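Side-chain contact in HMG-CoA Lyase (Bacillus subtilis subsp. subtilis, PDB 1YDO), which belongs to the HMGL-like family, whose members are built on the TIM-barrel fold: residues A[165-170]-A[197-202]. Numbering follows the deposited sequence.
Sequences ALFEFG and ARFPAN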
# COMPACT_ATOMS: atom_id res chain seq x y z
N ALA A 165 -26.48 13.59 -13.11
CA ALA A 165 -27.64 12.81 -13.50
C ALA A 165 -27.93 11.79 -12.41
O ALA A 165 -29.02 11.75 -11.86
CB ALA A 165 -27.38 12.11 -14.83
N LEU A 166 -26.93 10.97 -12.07
CA LEU A 166 -27.14 9.96 -11.06
C LEU A 166 -27.80 10.52 -9.82
O LEU A 166 -28.79 9.97 -9.32
CB LEU A 166 -25.82 9.29 -10.67
CG LEU A 166 -25.37 8.10 -11.53
CD1 LEU A 166 -26.58 7.22 -11.82
CD2 LEU A 166 -24.75 8.58 -12.81
N PHE A 167 -27.28 11.62 -9.31
CA PHE A 167 -27.87 12.19 -8.11
C PHE A 167 -29.27 12.71 -8.36
O PHE A 167 -30.13 12.63 -7.48
CB PHE A 167 -26.97 13.29 -7.55
CG PHE A 167 -25.90 12.77 -6.65
CD1 PHE A 167 -26.24 12.12 -5.47
CD2 PHE A 167 -24.56 12.93 -6.97
CE1 PHE A 167 -25.26 11.63 -4.61
CE2 PHE A 167 -23.57 12.44 -6.12
CZ PHE A 167 -23.92 11.79 -4.94
N GLU A 168 -29.48 13.22 -9.57
CA GLU A 168 -30.78 13.75 -9.96
C GLU A 168 -31.88 12.68 -9.93
O GLU A 168 -33.05 12.97 -9.69
CB GLU A 168 -30.69 14.36 -11.37
CG GLU A 168 -31.94 15.11 -11.84
CD GLU A 168 -32.12 15.08 -13.36
OE1 GLU A 168 -31.19 15.49 -14.09
OE2 GLU A 168 -33.21 14.63 -13.82
N PHE A 169 -31.49 11.43 -10.19
CA PHE A 169 -32.44 10.31 -10.19
C PHE A 169 -32.96 10.03 -8.77
O PHE A 169 -34.09 9.58 -8.60
CB PHE A 169 -31.77 9.05 -10.74
CG PHE A 169 -31.40 9.13 -12.21
CD1 PHE A 169 -30.57 8.16 -12.78
CD2 PHE A 169 -31.87 10.17 -13.01
CE1 PHE A 169 -30.22 8.21 -14.14
CE2 PHE A 169 -31.52 10.23 -14.36
CZ PHE A 169 -30.69 9.25 -14.93
N GLY A 170 -32.14 10.29 -7.76
CA GLY A 170 -32.58 10.05 -6.40
C GLY A 170 -31.71 9.06 -5.64
O GLY A 170 -32.06 8.64 -4.53
N ALA A 197 -17.08 19.93 -4.83
CA ALA A 197 -17.55 21.29 -4.98
C ALA A 197 -18.90 21.35 -5.69
O ALA A 197 -19.27 22.37 -6.25
CB ALA A 197 -16.52 22.11 -5.75
N ARG A 198 -19.65 20.25 -5.64
CA ARG A 198 -20.95 20.23 -6.30
C ARG A 198 -21.92 19.25 -5.67
O ARG A 198 -23.13 19.41 -5.74
CB ARG A 198 -20.77 19.87 -7.78
CG ARG A 198 -21.86 20.42 -8.69
CD ARG A 198 -21.39 20.47 -10.13
NE ARG A 198 -19.97 20.85 -10.19
CZ ARG A 198 -19.33 21.16 -11.31
NH1 ARG A 198 -19.98 21.15 -12.48
NH2 ARG A 198 -18.04 21.46 -11.28
N PHE A 199 -21.37 18.22 -5.04
CA PHE A 199 -22.19 17.21 -4.40
C PHE A 199 -21.72 17.09 -2.98
O PHE A 199 -20.55 17.33 -2.69
CB PHE A 199 -22.00 15.89 -5.12
CG PHE A 199 -22.01 16.00 -6.62
CD1 PHE A 199 -23.21 16.00 -7.33
CD2 PHE A 199 -20.82 16.14 -7.32
CE1 PHE A 199 -23.22 16.13 -8.72
CE2 PHE A 199 -20.82 16.27 -8.71
CZ PHE A 199 -22.03 16.26 -9.41
N PRO A 200 -22.61 16.71 -2.06
CA PRO A 200 -22.26 16.55 -0.64
C PRO A 200 -21.28 15.40 -0.42
O PRO A 200 -21.52 14.28 -0.87
CB PRO A 200 -23.61 16.32 0.02
CG PRO A 200 -24.40 15.65 -1.06
CD PRO A 200 -24.04 16.43 -2.29
N ALA A 201 -20.19 15.67 0.28
CA ALA A 201 -19.18 14.65 0.55
C ALA A 201 -19.74 13.40 1.22
O ALA A 201 -19.24 12.30 1.03
CB ALA A 201 -18.06 15.23 1.39
N ASN A 202 -20.80 13.57 2.02
CA ASN A 202 -21.40 12.45 2.71
C ASN A 202 -22.04 11.45 1.76
O ASN A 202 -22.20 10.27 2.09
CB ASN A 202 -22.46 12.93 3.69
CG ASN A 202 -21.89 13.84 4.76
OD1 ASN A 202 -22.48 14.00 5.83
ND2 ASN A 202 -20.74 14.45 4.47
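With CG of F199 anti to its own carbonyl carbon and beside the backbone N (chi1 -44°), and CG of F167 on the minus side of its backbone N (chi1 -86°), which presents the CD2/CE2 side of that ring to F199, two phenyl rings meet on the outer, helical layer of the TIM barrel. F167 belongs to the last turn of helix 156-169; F199 sits in the loop that runs from helix 185-196 into strand 204-207. Their CA atoms stand 8.4 Å apart, and both CB atoms point across the gap. The ring planes are 24° from parallel but slid past one another, with centroids 5.3 Å apart, so the overlap is slight and the contact is apolar, CD2 and CE2 of F167 lying against CD1 and CG of F199. CE2 of F167 reaches back to CB of F199 at 3.9 Å. The F199 side chain also touches S163 and E164 of helix 156-169, while CB of R198 lies over one face of its ring; F167 also touches Q203. Just beyond F167 the helix ends in a Schellman motif at G170, whose positive phi accompanies the bond from its N to O of F167 (3.1 Å). Between the two rings, the nearest atoms are CD2 of F167 and CD1 of F199, 3.4 Å apart.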